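Local coordinates for GDSL-like protein (Collinsella aerofaciens ATCC 25986, PDB 7BXD) that probably hydrolyses acyl esters, as a GDSL-like member of the SGNH-hydrolase group, at residues Gly35-Trp40 and Gly218-Pro223. Sequence-based numbering, arbitrary orientation.
Sequences GDSTTW and GLHYSP
S37 meets the imidazole of H220 at its edge, and the pairing matches the active site of an SGNH hydrolase: S37 lies in the GDS sequence at the end of strand 30-35, and H220 in the DGLH sequence of the loop before helix 223-240. By family likeness S37 is the probable nucleophile and H220 the probable base, with D217 completing the triad through its hydrogen bond to H220 ND1. CB of S37 sits near the ring plane, 3.5 Å from H220 NE2. The hydroxyl is set anti to the carbonyl carbon (chi1 -47°), and S37 OG stays 3.8 Å from H220 NE2, too far for a hydrogen bond; it has another partner in this model.

Beside this pair, the methyl of T38 reaches from helix 37-40 to the loop 218-223. T38 CG2 meets the edge of the Y221 ring, 4.1 Å from Y221 CE1, and lies equally far from the carbonyl oxygen L219 O, while F104 of strand 100-104 touches T38 as well. An alanine at T38 would probably open a gap beside the Y221 edge and cost D36 its hydroxyl partner, letting that carboxylate turn more easily.

One shell further out, L219 CG lies 3.7 Å above one face of the H220 ring, offset toward its rim, and L219 N bonds to D217 OD1. Thus D217 holds both the ring and the loop that carries it. On the serine side, D36 is the N-cap of helix 37-40, and D36 O accepts from the backbone N of both T39 and W40. D36 OD1 takes two donors. T38 OG1 comes to the syn lone pair of D36 OD1 at 2.7 Å. The capping bond, from T38 N to D36 OD1 at 2.9 Å, arrives on the anti side, tilted 20° out of the carboxylate plane.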
loop_
_atom_site.group_PDB
_atom_site.type_symbol
_atom_site.label_atom_id
_atom_site.label_comp_id
_atom_site.label_asym_id
_atom_site.label_seq_id
_atom_site.Cartn_x
_atom_site.Cartn_y
_atom_site.Cartn_z
ATOM N N GLY A 35 3.643 1.908 -4.147
ATOM C CA GLY A 35 3.598 0.992 -3.029
ATOM C C GLY A 35 4.961 0.530 -2.551
ATOM O O GLY A 35 6.007 1.088 -2.921
ATOM N N ASP A 36 4.934 -0.500 -1.705
ATOM C CA ASP A 36 6.134 -1.072 -1.071
ATOM C C ASP A 36 6.408 -2.454 -1.686
ATOM O O ASP A 36 6.129 -2.662 -2.882
ATOM C CB ASP A 36 5.994 -1.007 0.458
ATOM C CG ASP A 36 4.807 -1.806 0.997
ATOM O OD1 ASP A 36 4.346 -2.760 0.313
ATOM O OD2 ASP A 36 4.327 -1.463 2.098
ATOM N N SER A 37 6.964 -3.375 -0.904
ATOM C CA SER A 37 7.204 -4.733 -1.402
ATOM C C SER A 37 5.936 -5.382 -1.938
ATOM O O SER A 37 6.008 -6.251 -2.828
ATOM C CB SER A 37 7.733 -5.649 -0.297
ATOM O OG SER A 37 8.776 -5.058 0.450
ATOM N N THR A 38 4.782 -5.059 -1.335
ATOM C CA THR A 38 3.509 -5.673 -1.709
ATOM C C THR A 38 2.910 -5.079 -2.966
ATOM O O THR A 38 1.858 -5.546 -3.417
ATOM C CB THR A 38 2.515 -5.638 -0.526
ATOM O OG1 THR A 38 2.212 -4.288 -0.118
ATOM C CG2 THR A 38 3.056 -6.435 0.662
ATOM N N THR A 39 3.564 -4.062 -3.546
ATOM C CA THR A 39 3.319 -3.647 -4.921
ATOM C C THR A 39 4.453 -4.081 -5.844
ATOM O O THR A 39 4.190 -4.560 -6.956
ATOM C CB THR A 39 3.100 -2.116 -5.005
ATOM O OG1 THR A 39 1.889 -1.786 -4.310
ATOM C CG2 THR A 39 2.948 -1.658 -6.433
ATOM N N TRP A 40 5.723 -3.951 -5.421
ATOM C CA TRP A 40 6.836 -4.390 -6.268
ATOM C C TRP A 40 6.639 -5.831 -6.724
ATOM O O TRP A 40 6.949 -6.175 -7.879
ATOM C CB TRP A 40 8.153 -4.272 -5.505
ATOM C CG TRP A 40 9.346 -4.580 -6.387
ATOM C CD1 TRP A 40 9.940 -3.729 -7.274
ATOM C CD2 TRP A 40 10.068 -5.829 -6.477
ATOM N NE1 TRP A 40 10.981 -4.366 -7.914
ATOM C CE2 TRP A 40 11.082 -5.656 -7.445
ATOM C CE3 TRP A 40 9.957 -7.056 -5.821
ATOM C CZ2 TRP A 40 11.965 -6.683 -7.792
ATOM C CZ3 TRP A 40 10.846 -8.076 -6.139
ATOM C CH2 TRP A 40 11.827 -7.886 -7.139
ATOM N N GLY A 218 4.005 -15.148 5.454
ATOM C CA GLY A 218 3.069 -14.445 6.312
ATOM C C GLY A 218 3.022 -12.942 6.120
ATOM O O GLY A 218 2.404 -12.248 6.949
ATOM N N LEU A 219 3.640 -12.430 5.049
ATOM C CA LEU A 219 3.761 -10.986 4.850
ATOM C C LEU A 219 3.642 -10.654 3.370
ATOM O O LEU A 219 2.819 -9.817 2.967
ATOM C CB LEU A 219 5.087 -10.502 5.432
ATOM C CG LEU A 219 5.516 -9.062 5.122
ATOM C CD1 LEU A 219 4.461 -8.075 5.644
ATOM C CD2 LEU A 219 6.879 -8.783 5.753
ATOM N N HIS A 220 4.448 -11.321 2.550
ATOM C CA HIS A 220 4.414 -11.171 1.107
ATOM C C HIS A 220 3.464 -12.191 0.477
ATOM O O HIS A 220 2.761 -12.922 1.177
ATOM C CB HIS A 220 5.853 -11.259 0.590
ATOM C CG HIS A 220 6.735 -10.228 1.222
ATOM N ND1 HIS A 220 7.638 -10.526 2.224
ATOM C CD2 HIS A 220 6.767 -8.881 1.077
ATOM C CE1 HIS A 220 8.228 -9.413 2.627
ATOM N NE2 HIS A 220 7.723 -8.402 1.944
ATOM N N TYR A 221 3.435 -12.241 -0.849
ATOM C CA TYR A 221 2.476 -13.044 -1.587
ATOM C C TYR A 221 3.192 -13.897 -2.621
ATOM O O TYR A 221 4.159 -13.455 -3.261
ATOM C CB TYR A 221 1.373 -12.161 -2.268
ATOM C CG TYR A 221 0.581 -11.387 -1.244
ATOM C CD1 TYR A 221 1.109 -10.223 -0.663
ATOM C CD2 TYR A 221 -0.629 -11.868 -0.757
ATOM C CE1 TYR A 221 0.445 -9.567 0.376
ATOM C CE2 TYR A 221 -1.313 -11.205 0.266
ATOM C CZ TYR A 221 -0.747 -10.067 0.844
ATOM O OH TYR A 221 -1.394 -9.465 1.909
ATOM N N SER A 222 2.691 -15.118 -2.798
ATOM C CA SER A 222 3.122 -15.947 -3.920
ATOM C C SER A 222 2.510 -15.416 -5.215
ATOM O O SER A 222 1.619 -14.569 -5.194
ATOM C CB SER A 222 2.627 -17.368 -3.687
ATOM O OG SER A 222 1.194 -17.333 -3.690
ATOM N N PRO A 223 2.933 -15.939 -6.373
ATOM C CA PRO A 223 2.244 -15.552 -7.617
ATOM C C PRO A 223 0.727 -15.753 -7.518
ATOM O O PRO A 223 -0.051 -14.879 -7.926
ATOM C CB PRO A 223 2.934 -16.440 -8.672
ATOM C CG PRO A 223 4.343 -16.590 -8.131
ATOM C CD PRO A 223 4.155 -16.743 -6.631
#